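Local coordinates for transmembrane oligosaccharyl transferase (Archaeoglobus fulgidus, PDB 3WAJ), which belongs to the STT3/AglB family of oligosaccharyl transferases, integral membrane proteins of the GT-C clan, and holds a zinc ion in this model, at residues L27-P32 with I112-G117; I95-T100 with R106-F111; L682-G687 with V745-A750. All coordinates share one frame; numbering follows the deposited sequence.

Contact 1: residues L27-P32 with I112-G117; sequences LRILNP and IPAIGG
Arg28 and Ile29 meet the small-residue face of Ala114 and Gly117 where helix 19-30 nears its end beside helix 102-118. This is helix-helix packing within the helical GT-C part of the enzyme. The nearest CA atoms, of Arg28 and Ala114, are 5.4 Å apart, an approach that suits alanine, whose side chain is a single methyl. Arg28 starts at this narrow point: its CB lies 4.1 Å from CB of Ala114. From there the chain bends at chi2 (144°) and slants across to Gly117, one turn further on. Its CZ lies 4.0 Å from O of Gly117, and that oxygen sits over one face of the guanidinium, where an N-H is badly placed to reach it, so no hydrogen bond forms. The side chain of this buried arginine also touches Phe151 and Leu152 of helix 150-153 and Ile156 in the loop beyond. On the flank of the contact, Ile29 reaches across with its longer branch, placing CG1 3.5 Å from the Ala114 methyl. At the tip of Arg28, NH1 stands 3.2 Å from CA of Gly117, a closeness that the missing side chain of glycine permits.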
loop_
_atom_site.group_PDB
_atom_site.type_symbol
_atom_site.label_atom_id
_atom_site.label_comp_id
_atom_site.label_asym_id
_atom_site.label_seq_id
_atom_site.Cartn_x
_atom_site.Cartn_y
_atom_site.Cartn_z
ATOM N N LEU A 27 -7.016 17.992 -13.688
ATOM C CA LEU A 27 -7.094 16.568 -13.369
ATOM C C LEU A 27 -6.507 16.228 -11.995
ATOM O O LEU A 27 -7.087 15.455 -11.242
ATOM C CB LEU A 27 -6.409 15.738 -14.466
ATOM C CG LEU A 27 -7.306 14.934 -15.412
ATOM C CD1 LEU A 27 -8.602 15.659 -15.676
ATOM C CD2 LEU A 27 -6.589 14.627 -16.720
ATOM N N ARG A 28 -5.371 16.810 -11.637
ATOM C CA ARG A 28 -4.687 16.352 -10.422
ATOM C C ARG A 28 -4.932 17.146 -9.141
ATOM O O ARG A 28 -4.819 16.602 -8.045
ATOM C CB ARG A 28 -3.194 16.174 -10.691
ATOM C CG ARG A 28 -2.915 15.003 -11.597
ATOM C CD ARG A 28 -1.763 15.276 -12.545
ATOM N NE ARG A 28 -1.789 14.343 -13.669
ATOM C CZ ARG A 28 -0.859 13.429 -13.879
ATOM N NH1 ARG A 28 0.166 13.364 -13.056
ATOM N NH2 ARG A 28 -0.940 12.600 -14.907
ATOM N N ILE A 29 -5.270 18.421 -9.281
ATOM C CA ILE A 29 -5.492 19.285 -8.124
ATOM C C ILE A 29 -6.975 19.605 -7.936
ATOM O O ILE A 29 -7.483 19.607 -6.814
ATOM C CB ILE A 29 -4.667 20.582 -8.244
ATOM C CG1 ILE A 29 -3.180 20.236 -8.370
ATOM C CG2 ILE A 29 -4.931 21.527 -7.077
ATOM C CD1 ILE A 29 -2.244 21.372 -8.035
ATOM N N LEU A 30 -7.670 19.850 -9.043
ATOM C CA LEU A 30 -9.061 20.329 -9.011
ATOM C C LEU A 30 -10.108 19.224 -8.893
ATOM O O LEU A 30 -11.009 19.296 -8.057
ATOM C CB LEU A 30 -9.360 21.181 -10.246
ATOM C CG LEU A 30 -9.266 22.702 -10.155
ATOM C CD1 LEU A 30 -8.166 23.176 -9.215
ATOM C CD2 LEU A 30 -9.071 23.276 -11.550
ATOM N N ASN A 31 -10.005 18.215 -9.746
ATOM C CA ASN A 31 -10.934 17.087 -9.698
ATOM C C ASN A 31 -11.132 16.418 -8.319
ATOM O O ASN A 31 -12.274 16.249 -7.889
ATOM C CB ASN A 31 -10.587 16.054 -10.776
ATOM C CG ASN A 31 -11.327 16.299 -12.066
ATOM O OD1 ASN A 31 -11.213 17.370 -12.663
ATOM N ND2 ASN A 31 -12.096 15.307 -12.506
ATOM N N PRO A 32 -10.035 16.052 -7.617
ATOM C CA PRO A 32 -10.281 15.360 -6.347
ATOM C C PRO A 32 -10.240 16.294 -5.136
ATOM O O PRO A 32 -10.211 15.799 -4.012
ATOM C CB PRO A 32 -9.106 14.381 -6.273
ATOM C CG PRO A 32 -7.969 15.174 -6.869
ATOM C CD PRO A 32 -8.593 16.056 -7.951
ATOM N N ILE A 112 2.300 18.052 -3.396
ATOM C CA ILE A 112 3.559 17.575 -3.949
ATOM C C ILE A 112 3.443 16.546 -5.093
ATOM O O ILE A 112 4.140 16.680 -6.103
ATOM C CB ILE A 112 4.509 17.099 -2.827
ATOM C CG1 ILE A 112 5.016 18.326 -2.072
ATOM C CG2 ILE A 112 5.688 16.263 -3.386
ATOM C CD1 ILE A 112 5.825 18.016 -0.829
ATOM N N PRO A 113 2.585 15.518 -4.948
ATOM C CA PRO A 113 2.516 14.572 -6.074
ATOM C C PRO A 113 1.810 15.173 -7.282
ATOM O O PRO A 113 2.142 14.841 -8.427
ATOM C CB PRO A 113 1.702 13.399 -5.503
ATOM C CG PRO A 113 0.915 13.999 -4.352
ATOM C CD PRO A 113 1.823 15.043 -3.772
ATOM N N ALA A 114 0.833 16.038 -7.035
ATOM C CA ALA A 114 0.164 16.745 -8.137
ATOM C C ALA A 114 1.167 17.587 -8.913
ATOM O O ALA A 114 1.192 17.560 -10.135
ATOM C CB ALA A 114 -0.977 17.612 -7.620
ATOM N N ILE A 115 1.977 18.356 -8.196
ATOM C CA ILE A 115 2.967 19.208 -8.842
ATOM C C ILE A 115 3.948 18.335 -9.626
ATOM O O ILE A 115 4.293 18.644 -10.767
ATOM C CB ILE A 115 3.727 20.073 -7.823
ATOM C CG1 ILE A 115 2.793 21.112 -7.205
ATOM C CG2 ILE A 115 4.920 20.751 -8.478
ATOM C CD1 ILE A 115 3.340 21.724 -5.914
ATOM N N GLY A 116 4.374 17.236 -9.009
ATOM C CA GLY A 116 5.284 16.299 -9.649
ATOM C C GLY A 116 4.708 15.737 -10.938
ATOM O O GLY A 116 5.407 15.623 -11.946
ATOM N N GLY A 117 3.424 15.391 -10.913
ATOM C CA GLY A 117 2.762 14.883 -12.100
ATOM C C GLY A 117 2.521 15.917 -13.192
ATOM O O GLY A 117 2.467 15.584 -14.381
#

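Contact 2: residues I95-T100 with R106-F111; sequences IIFSAT and RAVLAF
Val108 presents one methyl to both Phe97 and Ala99 where the chain leaves helix 84-96 and folds back onto helix 102-118, making a tight helical hairpin. Helix 84-96 ends in a Schellman motif. Ser98, in its C-prime position, has a positive phi (39°), and its N bonds back to O of Ile95 at 3.1 Å; the residues on each side of it, Phe97 and Ala99, both have their CB toward Val108. Val108 has CG1 anti to its backbone N (chi1 173°), which leaves CG2 anti to the carbonyl carbon and pointing out from the helix between the two partners. CG2 lies 4.0 Å from CB of Ala99 and 4.1 Å from CB of Phe97, so a single branch is shared almost evenly, while CG1 looks obliquely toward the phenyl ring. A beta-branched residue suits the spot because its methyls are fixed close to the backbone. In Phe97, CG is also anti to the carbonyl carbon, and the ring therefore runs off past the valine, so that its CB makes the nearest approach. The neighbouring Ile96 covers part of one face: its CG2 stands 3.6 Å above the plane, offset toward the rim. The contacts across the two segments are apolar and few, at ordinary van der Waals distance, with Phe97 largely exposed and Ala99 buried. Arg106 takes no part here and hydrogen-bonds through NH1 to O of Val41 and OG1 of Thr40, Ile95 and Leu109 lean on Ile59 and Ile55 of helix 47-60, and Ala110 packs on Val36 of helix 33-36.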
loop_
_atom_site.group_PDB
_atom_site.type_symbol
_atom_site.label_atom_id
_atom_site.label_comp_id
_atom_site.label_asym_id
_atom_site.label_seq_id
_atom_site.Cartn_x
_atom_site.Cartn_y
_atom_site.Cartn_z
ATOM N N ILE A 95 9.089 23.422 5.917
ATOM C CA ILE A 95 9.830 24.523 6.523
ATOM C C ILE A 95 9.580 25.831 5.764
ATOM O O ILE A 95 9.351 26.872 6.379
ATOM C CB ILE A 95 11.331 24.165 6.595
ATOM C CG1 ILE A 95 11.526 22.958 7.518
ATOM C CG2 ILE A 95 12.164 25.324 7.094
ATOM C CD1 ILE A 95 12.904 22.364 7.450
ATOM N N ILE A 96 9.595 25.763 4.433
ATOM C CA ILE A 96 9.316 26.923 3.576
ATOM C C ILE A 96 7.958 27.575 3.863
ATOM O O ILE A 96 7.855 28.807 3.934
ATOM C CB ILE A 96 9.388 26.558 2.067
ATOM C CG1 ILE A 96 10.778 26.827 1.492
ATOM C CG2 ILE A 96 8.398 27.382 1.260
ATOM C CD1 ILE A 96 11.924 26.232 2.278
ATOM N N PHE A 97 6.916 26.758 4.013
ATOM C CA PHE A 97 5.577 27.300 4.216
ATOM C C PHE A 97 5.233 27.255 5.690
ATOM O O PHE A 97 4.055 27.340 6.060
ATOM C CB PHE A 97 4.529 26.530 3.406
ATOM C CG PHE A 97 4.657 26.704 1.914
ATOM C CD1 PHE A 97 4.188 27.854 1.289
ATOM C CD2 PHE A 97 5.232 25.710 1.133
ATOM C CE1 PHE A 97 4.305 28.016 -0.099
ATOM C CE2 PHE A 97 5.349 25.859 -0.258
ATOM C CZ PHE A 97 4.886 27.018 -0.872
ATOM N N SER A 98 6.276 27.120 6.517
ATOM C CA SER A 98 6.151 27.029 7.982
ATOM C C SER A 98 4.950 26.192 8.424
ATOM O O SER A 98 4.211 26.561 9.337
ATOM C CB SER A 98 6.107 28.417 8.622
ATOM O OG SER A 98 7.368 29.056 8.549
ATOM N N ALA A 99 4.761 25.072 7.736
ATOM C CA ALA A 99 3.744 24.098 8.072
ATOM C C ALA A 99 4.496 22.838 8.476
ATOM O O ALA A 99 4.860 22.003 7.636
ATOM C CB ALA A 99 2.861 23.837 6.876
ATOM N N THR A 100 4.715 22.701 9.777
ATOM C CA THR A 100 5.632 21.697 10.288
ATOM C C THR A 100 4.967 20.435 10.877
ATOM O O THR A 100 5.654 19.452 11.190
ATOM C CB THR A 100 6.588 22.344 11.298
ATOM O OG1 THR A 100 5.816 22.976 12.327
ATOM C CG2 THR A 100 7.458 23.405 10.599
ATOM N N ARG A 106 0.148 18.343 6.139
ATOM C CA ARG A 106 -0.564 17.453 5.223
ATOM C C ARG A 106 -1.015 18.169 3.957
ATOM O O ARG A 106 -0.867 17.650 2.841
ATOM C CB ARG A 106 -1.763 16.809 5.944
ATOM C CG ARG A 106 -1.414 15.502 6.671
ATOM C CD ARG A 106 -2.635 14.867 7.323
ATOM N NE ARG A 106 -2.768 15.310 8.706
ATOM C CZ ARG A 106 -3.914 15.540 9.320
ATOM N NH1 ARG A 106 -5.058 15.375 8.687
ATOM N NH2 ARG A 106 -3.904 15.932 10.569
ATOM N N ALA A 107 -1.559 19.370 4.136
ATOM C CA ALA A 107 -2.005 20.198 3.010
ATOM C C ALA A 107 -0.859 20.435 2.033
ATOM O O ALA A 107 -0.974 20.135 0.830
ATOM C CB ALA A 107 -2.554 21.516 3.507
ATOM N N VAL A 108 0.244 20.971 2.546
ATOM C CA VAL A 108 1.441 21.137 1.719
ATOM C C VAL A 108 1.827 19.812 1.033
ATOM O O VAL A 108 1.938 19.760 -0.192
ATOM C CB VAL A 108 2.629 21.737 2.522
ATOM C CG1 VAL A 108 3.905 21.740 1.678
ATOM C CG2 VAL A 108 2.305 23.156 2.980
ATOM N N LEU A 109 2.009 18.749 1.816
ATOM C CA LEU A 109 2.392 17.455 1.256
ATOM C C LEU A 109 1.411 16.982 0.191
ATOM O O LEU A 109 1.819 16.356 -0.779
ATOM C CB LEU A 109 2.519 16.393 2.348
ATOM C CG LEU A 109 3.524 16.743 3.428
ATOM C CD1 LEU A 109 3.701 15.561 4.384
ATOM C CD2 LEU A 109 4.869 17.161 2.806
ATOM N N ALA A 110 0.127 17.297 0.365
ATOM C CA ALA A 110 -0.914 16.892 -0.596
ATOM C C ALA A 110 -0.645 17.383 -2.015
ATOM O O ALA A 110 -0.950 16.692 -2.987
ATOM C CB ALA A 110 -2.298 17.356 -0.127
ATOM N N PHE A 111 -0.089 18.585 -2.133
ATOM C CA PHE A 111 0.160 19.178 -3.447
ATOM C C PHE A 111 1.364 18.597 -4.162
ATOM O O PHE A 111 1.446 18.649 -5.383
ATOM C CB PHE A 111 0.323 20.686 -3.330
ATOM C CG PHE A 111 -0.956 21.392 -3.068
ATOM C CD1 PHE A 111 -1.848 21.627 -4.098
ATOM C CD2 PHE A 111 -1.288 21.800 -1.782
ATOM C CE1 PHE A 111 -3.053 22.276 -3.849
ATOM C CE2 PHE A 111 -2.493 22.452 -1.524
ATOM C CZ PHE A 111 -3.374 22.688 -2.555
#

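Contact 3: residues L682-G687 with V745-A750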
loop_
_atom_site.group_PDB
_atom_site.type_symbol
_atom_site.label_atom_id
_atom_site.label_comp_id
_atom_site.label_asym_id
_atom_site.label_seq_id
_atom_site.Cartn_x
_atom_site.Cartn_y
_atom_site.Cartn_z
ATOM N N LEU A 682 -14.487 -10.822 18.437
ATOM C CA LEU A 682 -14.285 -9.399 18.638
ATOM C C LEU A 682 -15.298 -8.565 17.845
ATOM O O LEU A 682 -16.082 -7.801 18.408
ATOM C CB LEU A 682 -12.847 -9.009 18.258
ATOM C CG LEU A 682 -11.793 -9.407 19.299
ATOM C CD1 LEU A 682 -10.359 -9.262 18.752
ATOM C CD2 LEU A 682 -11.970 -8.565 20.564
ATOM N N HIS A 683 -15.299 -8.718 16.529
ATOM C CA HIS A 683 -16.105 -7.820 15.736
ATOM C C HIS A 683 -17.554 -8.256 15.652
ATOM O O HIS A 683 -18.447 -7.405 15.656
ATOM C CB HIS A 683 -15.523 -7.587 14.343
ATOM C CG HIS A 683 -15.863 -6.243 13.790
ATOM N ND1 HIS A 683 -14.934 -5.229 13.678
ATOM C CD2 HIS A 683 -17.036 -5.737 13.347
ATOM C CE1 HIS A 683 -15.527 -4.157 13.177
ATOM N NE2 HIS A 683 -16.803 -4.438 12.970
ATOM N N LEU A 684 -17.802 -9.563 15.580
ATOM C CA LEU A 684 -19.175 -10.034 15.380
ATOM C C LEU A 684 -19.907 -10.154 16.711
ATOM O O LEU A 684 -21.023 -9.672 16.846
ATOM C CB LEU A 684 -19.223 -11.349 14.596
ATOM C CG LEU A 684 -20.601 -11.741 14.039
ATOM C CD1 LEU A 684 -20.511 -12.106 12.576
ATOM C CD2 LEU A 684 -21.243 -12.881 14.833
ATOM N N PHE A 685 -19.267 -10.764 17.703
ATOM C CA PHE A 685 -19.885 -10.911 19.021
ATOM C C PHE A 685 -19.556 -9.765 19.990
ATOM O O PHE A 685 -19.912 -9.835 21.172
ATOM C CB PHE A 685 -19.504 -12.270 19.648
ATOM C CG PHE A 685 -19.951 -13.462 18.838
ATOM C CD1 PHE A 685 -21.271 -13.897 18.878
ATOM C CD2 PHE A 685 -19.055 -14.145 18.041
ATOM C CE1 PHE A 685 -21.685 -14.997 18.133
ATOM C CE2 PHE A 685 -19.460 -15.241 17.295
ATOM C CZ PHE A 685 -20.778 -15.666 17.343
ATOM N N ASP A 686 -18.877 -8.726 19.495
ATOM C CA ASP A 686 -18.561 -7.546 20.304
ATOM C C ASP A 686 -17.731 -7.898 21.528
ATOM O O ASP A 686 -17.776 -7.222 22.554
ATOM C CB ASP A 686 -19.856 -6.781 20.684
ATOM C CG ASP A 686 -20.520 -6.115 19.467
ATOM O OD1 ASP A 686 -19.780 -5.507 18.653
ATOM O OD2 ASP A 686 -21.760 -6.254 19.296
ATOM N N GLY A 687 -16.977 -8.978 21.402
ATOM C CA GLY A 687 -16.068 -9.406 22.443
ATOM C C GLY A 687 -16.722 -10.294 23.474
ATOM O O GLY A 687 -16.115 -10.604 24.497
ATOM N N VAL A 745 -24.720 -8.446 9.033
ATOM C CA VAL A 745 -26.076 -8.827 9.429
ATOM C C VAL A 745 -26.347 -10.264 9.004
ATOM O O VAL A 745 -26.819 -11.069 9.796
ATOM C CB VAL A 745 -27.162 -7.868 8.859
ATOM C CG1 VAL A 745 -28.533 -8.450 9.059
ATOM C CG2 VAL A 745 -27.086 -6.500 9.551
ATOM N N LEU A 746 -26.014 -10.597 7.762
ATOM C CA LEU A 746 -26.221 -11.961 7.293
ATOM C C LEU A 746 -25.337 -12.997 8.025
ATOM O O LEU A 746 -25.791 -14.104 8.337
ATOM C CB LEU A 746 -26.055 -12.033 5.774
ATOM C CG LEU A 746 -27.100 -11.225 4.993
ATOM C CD1 LEU A 746 -26.894 -11.349 3.474
ATOM C CD2 LEU A 746 -28.505 -11.662 5.389
ATOM N N TYR A 747 -24.087 -12.640 8.300
ATOM C CA TYR A 747 -23.193 -13.503 9.067
ATOM C C TYR A 747 -23.831 -13.854 10.402
ATOM O O TYR A 747 -23.807 -15.014 10.824
ATOM C CB TYR A 747 -21.889 -12.769 9.371
ATOM C CG TYR A 747 -20.871 -12.774 8.272
ATOM C CD1 TYR A 747 -21.216 -13.106 6.975
ATOM C CD2 TYR A 747 -19.548 -12.471 8.542
ATOM C CE1 TYR A 747 -20.262 -13.125 5.966
ATOM C CE2 TYR A 747 -18.583 -12.493 7.543
ATOM C CZ TYR A 747 -18.946 -12.817 6.258
ATOM O OH TYR A 747 -17.988 -12.817 5.260
ATOM N N LYS A 748 -24.381 -12.835 11.068
ATOM C CA LYS A 748 -25.023 -13.008 12.370
ATOM C C LYS A 748 -26.264 -13.863 12.257
ATOM O O LYS A 748 -26.515 -14.733 13.098
ATOM C CB LYS A 748 -25.399 -11.648 12.976
ATOM C CG LYS A 748 -24.210 -10.824 13.355
ATOM C CD LYS A 748 -24.603 -9.474 13.946
ATOM C CE LYS A 748 -23.348 -8.792 14.490
ATOM N NZ LYS A 748 -23.514 -7.345 14.740
ATOM N N TYR A 749 -27.053 -13.596 11.222
ATOM C CA TYR A 749 -28.242 -14.409 10.927
ATOM C C TYR A 749 -27.863 -15.879 10.735
ATOM O O TYR A 749 -28.429 -16.750 11.391
ATOM C CB TYR A 749 -28.958 -13.867 9.690
ATOM C CG TYR A 749 -30.105 -14.732 9.205
ATOM C CD1 TYR A 749 -31.262 -14.901 9.973
ATOM C CD2 TYR A 749 -30.050 -15.345 7.954
ATOM C CE1 TYR A 749 -32.313 -15.687 9.517
ATOM C CE2 TYR A 749 -31.088 -16.128 7.482
ATOM C CZ TYR A 749 -32.221 -16.301 8.264
ATOM O OH TYR A 749 -33.248 -17.075 7.769
ATOM N N ALA A 750 -26.888 -16.136 9.857
ATOM C CA ALA A 750 -26.359 -17.483 9.629
ATOM C C ALA A 750 -25.970 -18.187 10.926
ATOM O O ALA A 750 -26.315 -19.355 11.141
ATOM C CB ALA A 750 -25.172 -17.427 8.705
HETATM O O HOH W 1 -21.400 -6.551 16.549
#
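Leu684 lays its branched end against Tyr747 and Lys748, and the contact has two unlike sides: a close apolar one around the leucine and a looser, water-bridged one around the lysine amine. It joins the end of helix 678-684 to helix 740-755, helix-helix packing in the C-terminal half of the chain, far from the STT3 N-terminal helices and beside the mixed sheet that holds strand 771-776. On the tight side, CD1 of Leu684 lies 3.6 Å from CB of Tyr747 and meets the tyrosine ring at its edge, near the ring plane, the two side chains crossing at about a right angle. Leu684 and Lys748 instead slide past each other in opposite directions, CG of the leucine 3.8 Å from CG of the lysine. Having CG anti to the backbone N (chi1 -166°) carries the leucine out to this helix, while its CD2 sits 3.7 Å above the centre of one face of the Phe685 ring. Leucine suits the place because one methyl meets Tyr747 and the other the Phe685 ring, while both rest on the lysine chain.

Lysine serves both sides. Its extended methylenes pack on the leucine, and CE passes 3.4 Å from O of Leu684 before the amine emerges among polar groups. There a water accepts from NZ of Lys748 at 2.9 Å and can donate to O of Leu684 at 3.2 Å, although other acceptors compete for its protons. The amine also bonds O of Ala766 and forms a salt bridge with Glu744. Asp686 does not pair with it directly, OD2 staying 5.0 Å from NZ; its OD1 and OD2 form salt bridges with Lys772, on strand 771-776, and Arg805. Leu684 also touches Glu615 of helix 612-615, and helix 717-732 backs helix 740-755 through Val720 against Val745 and Leu725 against Leu746.

Contacts 1 and 2 both use helix 102-118, and contact 2 is nested inside the chain loop that contact 1 closes. They touch through CG2 of Ile29 and CE1 of Phe111, 3.8 Å apart. Contact 1 is buried and joins helices distant in sequence, with an arginine reaching across to small residues; contact 2 is partly exposed, wholly apolar and local, a hairpin turn. Contact 3 belongs to another region, its centre about 41 Å from that of contact 1 and 43 Å from that of contact 2. Also buried, it adds to its apolar packing a water bridge and a lysine amine with partners beyond the contact.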